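Local atomic coordinates of formiminoglutamase (Trypanosoma cruzi, PDB entry 4MYK), a protein that hydrolyses N-formimino-L-glutamate to L-glutamate and formamide, as an arginase-like enzyme that depends on manganese. Residues 139-143 and 227-232; 175-179 and 201-205; 43-49 and 248-252; 49-55 and 282-286. The protein carries 1 engineered substitution. Residues are numbered along the deposited sequence.

Contact 1. Residues 139-143 and 227-232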
loop_
_atom_site.group_PDB
_atom_site.type_symbol
_atom_site.label_atom_id
_atom_site.label_comp_id
_atom_site.label_asym_id
_atom_site.label_seq_id
_atom_site.Cartn_x
_atom_site.Cartn_y
_atom_site.Cartn_z
ATOM N N ASP A 139 5.537 -9.159 -38.640
ATOM C CA ASP A 139 4.280 -8.530 -38.228
ATOM C C ASP A 139 4.024 -8.635 -36.717
ATOM O O ASP A 139 2.881 -8.837 -36.291
ATOM C CB ASP A 139 3.102 -9.142 -38.999
ATOM C CG ASP A 139 1.921 -8.195 -39.114
ATOM O OD1 ASP A 139 2.056 -6.997 -38.792
ATOM O OD2 ASP A 139 0.852 -8.654 -39.545
ATOM N N VAL A 140 5.076 -8.490 -35.914
ATOM C CA VAL A 140 4.947 -8.640 -34.474
ATOM C C VAL A 140 5.028 -7.296 -33.753
ATOM O O VAL A 140 5.825 -6.432 -34.115
ATOM C CB VAL A 140 6.035 -9.580 -33.907
ATOM C CG1 VAL A 140 5.955 -9.646 -32.382
ATOM C CG2 VAL A 140 5.914 -10.961 -34.515
ATOM N N GLY A 141 4.178 -7.134 -32.743
ATOM C CA GLY A 141 4.266 -6.023 -31.813
ATOM C C GLY A 141 4.665 -6.506 -30.424
ATOM O O GLY A 141 4.400 -7.645 -30.052
ATOM N N VAL A 142 5.316 -5.644 -29.655
ATOM C CA VAL A 142 5.790 -6.014 -28.320
ATOM C C VAL A 142 5.592 -4.882 -27.303
ATOM O O VAL A 142 5.951 -3.730 -27.562
ATOM C CB VAL A 142 7.292 -6.445 -28.337
ATOM C CG1 VAL A 142 7.791 -6.808 -26.915
ATOM C CG2 VAL A 142 7.516 -7.597 -29.304
ATOM N N ILE A 143 5.010 -5.217 -26.154
ATOM C CA ILE A 143 4.955 -4.277 -25.034
ATOM C C ILE A 143 5.659 -4.823 -23.784
ATOM O O ILE A 143 5.375 -5.937 -23.327
ATOM C CB ILE A 143 3.506 -3.802 -24.716
ATOM C CG1 ILE A 143 3.493 -2.897 -23.477
ATOM C CG2 ILE A 143 2.546 -4.985 -24.561
ATOM C CD1 ILE A 143 2.136 -2.257 -23.209
ATOM N N THR A 227 1.466 -1.214 -30.739
ATOM C CA THR A 227 1.983 -2.549 -31.002
ATOM C C THR A 227 1.192 -3.248 -32.120
ATOM O O THR A 227 1.760 -3.886 -32.992
ATOM C CB THR A 227 1.976 -3.405 -29.734
ATOM O OG1 THR A 227 0.631 -3.530 -29.257
ATOM C CG2 THR A 227 2.829 -2.757 -28.654
ATOM N N GLY A 228 -0.126 -3.130 -32.086
ATOM C CA GLY A 228 -0.957 -3.672 -33.145
ATOM C C GLY A 228 -1.057 -5.184 -33.208
ATOM O O GLY A 228 -1.297 -5.845 -32.200
ATOM N N LYS A 229 -0.893 -5.738 -34.404
ATOM C CA LYS A 229 -1.136 -7.159 -34.613
ATOM C C LYS A 229 -0.111 -8.013 -33.887
ATOM O O LYS A 229 1.043 -7.611 -33.728
ATOM C CB LYS A 229 -1.107 -7.500 -36.096
ATOM C CG LYS A 229 -2.050 -6.685 -36.938
ATOM C CD LYS A 229 -2.782 -7.568 -37.923
ATOM C CE LYS A 229 -1.865 -8.632 -38.514
ATOM N NZ LYS A 229 -2.574 -9.548 -39.467
ATOM N N ASN A 230 -0.540 -9.193 -33.449
ATOM C CA ASN A 230 0.386 -10.190 -32.946
ATOM C C ASN A 230 1.237 -9.629 -31.825
ATOM O O ASN A 230 2.466 -9.724 -31.845
ATOM C CB ASN A 230 1.272 -10.698 -34.084
ATOM C CG ASN A 230 0.466 -11.255 -35.233
ATOM O OD1 ASN A 230 -0.516 -11.970 -35.027
ATOM N ND2 ASN A 230 0.865 -10.926 -36.452
ATOM N N THR A 231 0.559 -9.042 -30.846
ATOM C CA THR A 231 1.218 -8.412 -29.715
ATOM C C THR A 231 1.625 -9.407 -28.619
ATOM O O THR A 231 0.836 -10.243 -28.178
ATOM C CB THR A 231 0.343 -7.309 -29.133
ATOM O OG1 THR A 231 0.195 -6.273 -30.105
ATOM C CG2 THR A 231 0.980 -6.727 -27.909
ATOM N N PHE A 232 2.892 -9.306 -28.223
ATOM C CA PHE A 232 3.475 -10.043 -27.108
ATOM C C PHE A 232 3.292 -9.180 -25.860
ATOM O O PHE A 232 3.878 -8.097 -25.762
ATOM C CB PHE A 232 4.965 -10.294 -27.402
ATOM C CG PHE A 232 5.745 -10.839 -26.245
ATOM C CD1 PHE A 232 5.117 -11.485 -25.185
ATOM C CD2 PHE A 232 7.125 -10.721 -26.217
ATOM C CE1 PHE A 232 5.856 -11.992 -24.116
ATOM C CE2 PHE A 232 7.864 -11.233 -25.149
ATOM C CZ PHE A 232 7.218 -11.864 -24.099
HETATM O O HOH W 1 0.323 -11.559 -39.657
#

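Contact 2. Residues 175-179 and 201-205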
loop_
_atom_site.group_PDB
_atom_site.type_symbol
_atom_site.label_atom_id
_atom_site.label_comp_id
_atom_site.label_asym_id
_atom_site.label_seq_id
_atom_site.Cartn_x
_atom_site.Cartn_y
_atom_site.Cartn_z
ATOM N N PHE A 175 11.944 -7.364 -36.727
ATOM C CA PHE A 175 11.092 -6.641 -35.787
ATOM C C PHE A 175 11.167 -5.136 -35.919
ATOM O O PHE A 175 12.255 -4.551 -35.848
ATOM C CB PHE A 175 11.423 -7.035 -34.345
ATOM C CG PHE A 175 10.612 -6.293 -33.323
ATOM C CD1 PHE A 175 9.216 -6.410 -33.306
ATOM C CD2 PHE A 175 11.232 -5.474 -32.381
ATOM C CE1 PHE A 175 8.445 -5.713 -32.365
ATOM C CE2 PHE A 175 10.474 -4.770 -31.432
ATOM C CZ PHE A 175 9.081 -4.890 -31.423
ATOM N N SER A 176 10.000 -4.514 -36.075
ATOM C CA SER A 176 9.911 -3.071 -36.227
ATOM C C SER A 176 9.732 -2.356 -34.894
ATOM O O SER A 176 8.737 -2.558 -34.196
ATOM C CB SER A 176 8.767 -2.689 -37.162
ATOM O OG SER A 176 8.650 -1.275 -37.254
ATOM N N GLY A 177 10.692 -1.495 -34.574
ATOM C CA GLY A 177 10.693 -0.731 -33.341
ATOM C C GLY A 177 9.530 0.224 -33.150
ATOM O O GLY A 177 9.198 0.552 -32.020
ATOM N N LYS A 178 8.918 0.685 -34.237
ATOM C CA LYS A 178 7.733 1.525 -34.123
ATOM C C LYS A 178 6.632 0.762 -33.411
ATOM O O LYS A 178 5.626 1.338 -33.015
ATOM C CB LYS A 178 7.216 1.956 -35.492
ATOM C CG LYS A 178 8.246 2.558 -36.409
ATOM C CD LYS A 178 7.591 2.959 -37.735
ATOM C CE LYS A 178 8.512 2.662 -38.923
ATOM N NZ LYS A 178 7.882 2.944 -40.246
ATOM N N ARG A 179 6.816 -0.545 -33.265
ATOM C CA ARG A 179 5.800 -1.382 -32.623
ATOM C C ARG A 179 6.248 -1.916 -31.264
ATOM O O ARG A 179 5.751 -2.926 -30.779
ATOM C CB ARG A 179 5.349 -2.497 -33.566
ATOM C CG ARG A 179 4.558 -1.942 -34.745
ATOM C CD ARG A 179 4.271 -2.992 -35.790
ATOM N NE ARG A 179 3.452 -4.077 -35.269
ATOM C CZ ARG A 179 3.026 -5.094 -36.007
ATOM N NH1 ARG A 179 3.345 -5.149 -37.293
ATOM N NH2 ARG A 179 2.284 -6.048 -35.466
ATOM N N HIS A 201 15.298 3.808 -32.098
ATOM C CA HIS A 201 14.754 2.678 -32.823
ATOM C C HIS A 201 13.275 2.906 -33.070
ATOM O O HIS A 201 12.580 2.024 -33.562
ATOM C CB HIS A 201 14.974 1.378 -32.045
ATOM C CG HIS A 201 16.307 0.742 -32.298
ATOM N ND1 HIS A 201 17.451 1.118 -31.628
ATOM C CD2 HIS A 201 16.675 -0.242 -33.151
ATOM C CE1 HIS A 201 18.469 0.396 -32.062
ATOM N NE2 HIS A 201 18.025 -0.438 -32.982
ATOM N N GLN A 202 12.816 4.104 -32.714
ATOM C CA GLN A 202 11.432 4.529 -32.886
ATOM C C GLN A 202 10.447 3.820 -31.950
ATOM O O GLN A 202 9.245 3.791 -32.204
ATOM C CB GLN A 202 10.998 4.372 -34.336
ATOM C CG GLN A 202 11.798 5.204 -35.304
ATOM C CD GLN A 202 11.319 5.010 -36.720
ATOM O OE1 GLN A 202 11.794 4.121 -37.431
ATOM N NE2 GLN A 202 10.358 5.829 -37.137
ATOM N N GLY A 203 10.971 3.263 -30.867
ATOM C CA GLY A 203 10.149 2.706 -29.813
ATOM C C GLY A 203 9.574 3.788 -28.920
ATOM O O GLY A 203 10.030 4.937 -28.936
ATOM N N HIS A 204 8.571 3.417 -28.129
ATOM C CA HIS A 204 7.796 4.391 -27.374
ATOM C C HIS A 204 7.966 4.218 -25.875
ATOM O O HIS A 204 7.861 3.113 -25.341
ATOM C CB HIS A 204 6.316 4.299 -27.758
ATOM C CG HIS A 204 6.090 4.202 -29.232
ATOM N ND1 HIS A 204 5.653 5.263 -29.990
ATOM C CD2 HIS A 204 6.284 3.178 -30.096
ATOM C CE1 HIS A 204 5.569 4.894 -31.255
ATOM N NE2 HIS A 204 5.952 3.634 -31.347
ATOM N N LEU A 205 8.232 5.332 -25.200
ATOM C CA LEU A 205 8.308 5.342 -23.747
ATOM C C LEU A 205 7.016 5.869 -23.161
ATOM O O LEU A 205 6.623 6.999 -23.431
ATOM C CB LEU A 205 9.476 6.201 -23.269
ATOM C CG LEU A 205 10.837 5.913 -23.903
ATOM C CD1 LEU A 205 11.929 6.661 -23.141
ATOM C CD2 LEU A 205 11.126 4.432 -23.922
#

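Contact 3. Residues 43-49 and 248-252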
loop_
_atom_site.group_PDB
_atom_site.type_symbol
_atom_site.label_atom_id
_atom_site.label_comp_id
_atom_site.label_asym_id
_atom_site.label_seq_id
_atom_site.Cartn_x
_atom_site.Cartn_y
_atom_site.Cartn_z
ATOM N N CYS A 43 16.655 -9.247 -13.450
ATOM C CA CYS A 43 16.954 -8.104 -12.588
ATOM C C CYS A 43 17.873 -8.439 -11.402
ATOM O O CYS A 43 18.445 -7.537 -10.777
ATOM C CB CYS A 43 15.660 -7.439 -12.103
ATOM S SG CYS A 43 15.888 -5.734 -11.612
ATOM N N VAL A 44 18.012 -9.729 -11.091
ATOM C CA VAL A 44 19.017 -10.165 -10.112
ATOM C C VAL A 44 20.400 -9.651 -10.526
ATOM O O VAL A 44 21.286 -9.456 -9.692
ATOM C CB VAL A 44 19.051 -11.710 -9.941
ATOM C CG1 VAL A 44 19.475 -12.391 -11.229
ATOM C CG2 VAL A 44 19.986 -12.096 -8.807
ATOM N N ARG A 45 20.564 -9.426 -11.826
ATOM C CA ARG A 45 21.794 -8.882 -12.376
ATOM C C ARG A 45 21.966 -7.416 -11.973
ATOM O O ARG A 45 23.046 -7.003 -11.545
ATOM C CB ARG A 45 21.780 -9.023 -13.899
ATOM C CG ARG A 45 22.108 -7.745 -14.661
ATOM C CD ARG A 45 21.176 -7.561 -15.863
ATOM N NE ARG A 45 21.899 -7.193 -17.082
ATOM C CZ ARG A 45 21.362 -7.174 -18.301
ATOM N NH1 ARG A 45 20.085 -7.493 -18.480
ATOM N NH2 ARG A 45 22.104 -6.832 -19.345
ATOM N N ASN A 46 20.885 -6.646 -12.100
ATOM C CA ASN A 46 20.895 -5.213 -11.818
ATOM C C ASN A 46 20.486 -4.912 -10.380
ATOM O O ASN A 46 19.597 -4.095 -10.135
ATOM C CB ASN A 46 19.971 -4.474 -12.789
ATOM C CG ASN A 46 20.178 -4.907 -14.228
ATOM O OD1 ASN A 46 21.284 -4.802 -14.762
ATOM N ND2 ASN A 46 19.116 -5.411 -14.862
ATOM N N GLY A 47 21.132 -5.582 -9.432
ATOM C CA GLY A 47 20.906 -5.315 -8.019
ATOM C C GLY A 47 19.969 -6.278 -7.313
ATOM O O GLY A 47 20.139 -6.546 -6.122
ATOM N N GLY A 48 18.983 -6.791 -8.043
ATOM C CA GLY A 48 17.977 -7.672 -7.479
ATOM C C GLY A 48 18.523 -8.908 -6.786
ATOM O O GLY A 48 19.709 -9.235 -6.888
ATOM N N ARG A 49 17.642 -9.602 -6.072
ATOM C CA ARG A 49 18.028 -10.778 -5.311
ATOM C C ARG A 49 17.674 -12.026 -6.092
ATOM O O ARG A 49 16.769 -11.997 -6.932
ATOM C CB ARG A 49 17.305 -10.798 -3.965
ATOM C CG ARG A 49 17.597 -9.596 -3.069
ATOM C CD ARG A 49 16.964 -9.813 -1.711
ATOM N NE ARG A 49 16.926 -11.241 -1.410
ATOM C CZ ARG A 49 16.136 -11.807 -0.503
ATOM N NH1 ARG A 49 15.300 -11.062 0.219
ATOM N NH2 ARG A 49 16.186 -13.121 -0.322
ATOM N N VAL A 248 9.414 -9.672 -5.412
ATOM C CA VAL A 248 10.036 -9.587 -6.727
ATOM C C VAL A 248 11.505 -9.336 -6.471
ATOM O O VAL A 248 11.883 -9.040 -5.347
ATOM C CB VAL A 248 9.436 -8.446 -7.611
ATOM C CG1 VAL A 248 7.931 -8.619 -7.786
ATOM C CG2 VAL A 248 9.748 -7.084 -7.034
ATOM N N SER A 249 12.341 -9.478 -7.492
ATOM C CA SER A 249 13.788 -9.388 -7.293
ATOM C C SER A 249 14.207 -7.930 -7.109
ATOM O O SER A 249 15.111 -7.624 -6.333
ATOM C CB SER A 249 14.546 -10.030 -8.468
ATOM O OG SER A 249 13.967 -11.283 -8.838
ATOM N N CYS A 250 13.533 -7.032 -7.818
ATOM C CA CYS A 250 13.798 -5.604 -7.708
ATOM C C CYS A 250 12.537 -4.869 -7.271
ATOM O O CYS A 250 11.835 -4.301 -8.103
ATOM C CB CYS A 250 14.290 -5.047 -9.046
ATOM S SG CYS A 250 15.909 -5.691 -9.577
ATOM N N PRO A 251 12.241 -4.896 -5.958
ATOM C CA PRO A 251 11.043 -4.247 -5.406
ATOM C C PRO A 251 10.923 -2.753 -5.757
ATOM O O PRO A 251 11.898 -1.985 -5.648
ATOM C CB PRO A 251 11.196 -4.458 -3.894
ATOM C CG PRO A 251 12.025 -5.712 -3.777
ATOM C CD PRO A 251 12.987 -5.651 -4.929
ATOM N N ALA A 252 9.723 -2.357 -6.181
ATOM C CA ALA A 252 9.480 -0.993 -6.630
ATOM C C ALA A 252 8.910 -0.141 -5.511
ATOM O O ALA A 252 7.986 -0.567 -4.811
ATOM C CB ALA A 252 8.535 -0.990 -7.827
HETATM O O HOH W 2 15.962 -13.789 -9.187
#

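Contact 4. Residues 49-55 and 282-286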
loop_
_atom_site.group_PDB
_atom_site.type_symbol
_atom_site.label_atom_id
_atom_site.label_comp_id
_atom_site.label_asym_id
_atom_site.label_seq_id
_atom_site.Cartn_x
_atom_site.Cartn_y
_atom_site.Cartn_z
ATOM N N ARG A 49 17.642 -9.602 -6.072
ATOM C CA ARG A 49 18.028 -10.778 -5.311
ATOM C C ARG A 49 17.674 -12.026 -6.092
ATOM O O ARG A 49 16.769 -11.997 -6.932
ATOM C CB ARG A 49 17.305 -10.798 -3.965
ATOM C CG ARG A 49 17.597 -9.596 -3.069
ATOM C CD ARG A 49 16.964 -9.813 -1.711
ATOM N NE ARG A 49 16.926 -11.241 -1.410
ATOM C CZ ARG A 49 16.136 -11.807 -0.503
ATOM N NH1 ARG A 49 15.300 -11.062 0.219
ATOM N NH2 ARG A 49 16.186 -13.121 -0.322
ATOM N N ALA A 50 18.398 -13.113 -5.809
ATOM C CA ALA A 50 18.086 -14.445 -6.330
ATOM C C ALA A 50 16.732 -14.950 -5.834
ATOM O O ALA A 50 16.263 -14.541 -4.782
ATOM C CB ALA A 50 19.182 -15.439 -5.928
ATOM N N GLY A 51 16.115 -15.854 -6.591
ATOM C CA GLY A 51 14.864 -16.466 -6.164
ATOM C C GLY A 51 13.733 -16.550 -7.181
ATOM O O GLY A 51 12.753 -17.260 -6.948
ATOM N N ALA A 52 13.862 -15.832 -8.296
ATOM C CA ALA A 52 12.813 -15.814 -9.314
ATOM C C ALA A 52 12.571 -17.193 -9.928
ATOM O O ALA A 52 11.501 -17.474 -10.474
ATOM C CB ALA A 52 13.132 -14.795 -10.403
ATOM N N LYS A 53 13.571 -18.058 -9.844
ATOM C CA LYS A 53 13.413 -19.411 -10.346
ATOM C C LYS A 53 12.354 -20.187 -9.550
ATOM O O LYS A 53 11.880 -21.231 -9.993
ATOM C CB LYS A 53 14.746 -20.152 -10.306
ATOM C CG LYS A 53 15.115 -20.617 -8.917
ATOM C CD LYS A 53 16.592 -20.889 -8.791
ATOM C CE LYS A 53 16.935 -21.134 -7.334
ATOM N NZ LYS A 53 16.234 -20.165 -6.430
ATOM N N LYS A 54 11.995 -19.679 -8.372
ATOM C CA LYS A 54 10.962 -20.301 -7.537
ATOM C C LYS A 54 9.545 -19.772 -7.835
ATOM O O LYS A 54 8.558 -20.321 -7.350
ATOM C CB LYS A 54 11.311 -20.137 -6.055
ATOM C CG LYS A 54 12.633 -20.805 -5.669
ATOM C CD LYS A 54 12.418 -21.957 -4.692
ATOM C CE LYS A 54 13.702 -22.762 -4.466
ATOM N NZ LYS A 54 14.818 -22.002 -3.825
ATOM N N GLY A 55 9.465 -18.720 -8.648
ATOM C CA GLY A 55 8.201 -18.146 -9.067
ATOM C C GLY A 55 7.207 -19.133 -9.666
ATOM O O GLY A 55 6.035 -19.152 -9.283
ATOM N N LEU A 282 8.779 -12.715 -10.508
ATOM C CA LEU A 282 8.161 -13.220 -9.281
ATOM C C LEU A 282 9.203 -13.968 -8.455
ATOM O O LEU A 282 9.833 -14.907 -8.942
ATOM C CB LEU A 282 6.960 -14.134 -9.576
ATOM C CG LEU A 282 6.174 -14.582 -8.339
ATOM C CD1 LEU A 282 5.543 -13.378 -7.685
ATOM C CD2 LEU A 282 5.107 -15.610 -8.681
ATOM N N ASN A 283 9.364 -13.549 -7.202
ATOM C CA ASN A 283 10.465 -14.003 -6.364
ATOM C C ASN A 283 10.023 -14.306 -4.911
ATOM O O ASN A 283 9.990 -13.409 -4.053
ATOM C CB ASN A 283 11.569 -12.950 -6.398
ATOM C CG ASN A 283 12.826 -13.413 -5.738
ATOM O OD1 ASN A 283 12.793 -14.249 -4.828
ATOM N ND2 ASN A 283 13.953 -12.868 -6.177
ATOM N N PRO A 284 9.666 -15.578 -4.643
ATOM C CA PRO A 284 9.067 -15.997 -3.366
ATOM C C PRO A 284 10.051 -15.978 -2.207
ATOM O O PRO A 284 9.621 -16.043 -1.053
ATOM C CB PRO A 284 8.601 -17.429 -3.645
ATOM C CG PRO A 284 8.485 -17.504 -5.146
ATOM C CD PRO A 284 9.594 -16.642 -5.659
ATOM N N LEU A 285 11.346 -15.897 -2.511
ATOM C CA LEU A 285 12.358 -15.729 -1.466
ATOM C C LEU A 285 12.292 -14.317 -0.911
ATOM O O LEU A 285 12.637 -14.090 0.244
ATOM C CB LEU A 285 13.766 -15.980 -1.987
ATOM C CG LEU A 285 13.983 -17.217 -2.854
ATOM C CD1 LEU A 285 15.471 -17.550 -2.918
ATOM C CD2 LEU A 285 13.170 -18.369 -2.303
ATOM N N VAL A 286 11.865 -13.362 -1.734
ATOM C CA VAL A 286 11.688 -12.001 -1.239
ATOM C C VAL A 286 10.388 -11.854 -0.438
ATOM O O VAL A 286 10.401 -11.292 0.656
ATOM C CB VAL A 286 11.766 -10.941 -2.342
ATOM C CG1 VAL A 286 11.443 -9.576 -1.760
ATOM C CG2 VAL A 286 13.144 -10.942 -2.963
#

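Contact 1. Residues 139-143 and 227-232
This is a pairing of two parallel neighbours in the central beta sheet, at the start of strands 141-145 and 231-236. The backbone supplies most of the bonds. Phe232 N donates to Gly141 O at 2.9 Å, and Ile143 N donates to Phe232 O at 3.1 Å, so the 141-143 backbone alternates its bonds along the neighbouring strand as parallel strands do. Gly141 N reaches Asn230 O at 3.2 Å and makes a weak bond to Lys229 O at 3.3 Å. The lack of a side chain at Gly141 matters, because a CB there would run into Thr227 O. Instead Gly141 CA makes a CA-H...O contact with Thr227 O at 3.5 Å. Polar side chains add ties just before the strands begin. Asn230 ND2 donates to Asp139 O at 2.9 Å. Asp139 OD2 forms a salt bridge with Lys229 NZ at 3.5 Å, while its OD1 pairs with Arg179. Val142 CG1 packs against Phe232 CD2 at 4.0 Å, on the face where Phe232 also touches helix 125-135. Ile143 and Thr231 lie on the other face, against helix 216-227. Helices on both faces of a parallel sheet are characteristic of the arginase/deacetylase alpha/beta fold. Both strands lead on to manganese ligands, Asp146 after one and Asp236 at the end of the other.

Contact 2. Residues 175-179 and 201-205
One imidazole makes the sole direct hydrogen bond between these two segments; the rest is mostly main chain packed on main chain, with one side-chain approach between Lys178 and Gln202. His204 NE2 donates to Lys178 O at 2.9 Å, and the carbonyl oxygen lies at the ring edge, near its plane. The His204 side chain starts out sideways, but its end swings in to reach this oxygen. Around it the main chains come close through three CA-H...O contacts. Gly177 CA meets His201 O at 3.3 Å, Lys178 CA meets Gln202 O at 3.3 Å, and Gly203 CA meets Gly177 O at 3.2 Å. Gly177 permits this approach, since a CB would clash with His201 O. Gln202 has positive phi and is the C-prime residue of a Schellman motif, which ends helix 192-200 and turns the chain into the next strand. Lys178 CE lies 3.9 Å from Gln202 OE1. The ring of His201 turns elsewhere, and its ND1 bonds to Tyr197 O on the helix. Residues 175-179 lead into strand 180-185, and residues 201-205 lead from helix 192-200 into strand 204-207, an outermost strand of the sheet within this chain; the His204 backbone bonds to Phe180 and Glu182 of strand 180-185.

Contact 3. Residues 43-49 and 248-252
Cys43 points its side chain at Cys250 and is joined to it by a disulfide, SG to SG 2.0 Å, with chi3 of -104°. The bond links two loops at the rim of the binuclear manganese site of this arginase-like fold. One follows strand 32-37 and the other follows strand 231-236. The Cys43 side chain is about 5 Å from a bound manganese, and that of Cys250 is about 4 Å from the side chain of the metal ligand His148. The disulfide belongs to the oxidized form of the enzyme. Beside it the backbones also meet. Gly48 CA lies 3.1 Å from Ser249 O and 3.6 Å from Cys250 SG, and a CB at this position would clash with both atoms. The 43-49 turn is held by Gly48 N donating to Cys43 O at 2.9 Å. Gly47, with phi of 99°, adopts a backbone shape suited to glycine. Ser249 OG has its main partners outside these loops, Glu281 and Asn283. It also meets a water 3.2 Å away, which donates to Arg49 O at 3.0 Å. A direct bond lies alongside this bridge: Arg49 N donates to Ser249 O at 3.2 Å.

Contact 4. Residues 49-55 and 282-286
Polar contacts centre on Asn283. Its ND2 donates to Ala50 O at 3.2 Å and also bonds to Ser249 OG, so one amide links three loops. The turn at 283-286 is closed by Val286 N donating to Asn283 O at 3.0 Å; Asn283 OD1 adds weak bonds from Leu285 N at 3.2 Å and Val286 N at 3.3 Å. Outside the contact, Asp40 OD2 accepts from Gly51 N and Lys53 N. Backbone packing follows. Ala52 CA makes a CA-H...O contact with Leu282 O at 3.1 Å. Two glycines allow the close fit: a CB on Gly51 would strike Asn283 OD1 and Leu285 CG, and one on Gly55 would strike Leu282 O. Van der Waals packing by the apolar side chains of 284-286 completes the contact. Leu285 CD1 sits 3.5 Å from Gly51 CA. The Pro284 ring lies against the 3-10 turn at 52-54, with its CD 3.9 Å from Lys54 CB. Val286 CG2 rests over one face of the Arg49 guanidinium, 3.8 Å from Arg49 NH1. The contact joins the connection from strand 32-37 to helix 55-63 with the connection from strand 274-280 to helix 290-306.

Contact 1 is the buried one and lies in the sheet itself. Contact 2 is at the surface, while contacts 3 and 4 are partly buried loop packing. Contacts 1 and 2 touch through Arg179, which bonds to Asp139 and Thr227, and both reach the same sheet. Contacts 3 and 4 share Arg49 and meet where Ser249 bonds to Asn283. They lie on the opposite side of the chain centre from contact 1, about 27 and 28 Å from it between centres. Regular strand bonding marks contact 1. Contact 2 has a single side-chain bond, contact 3 a covalent disulfide near the metals, and contact 4 one hydrogen bond from an asparagine side chain, with close van der Waals packing.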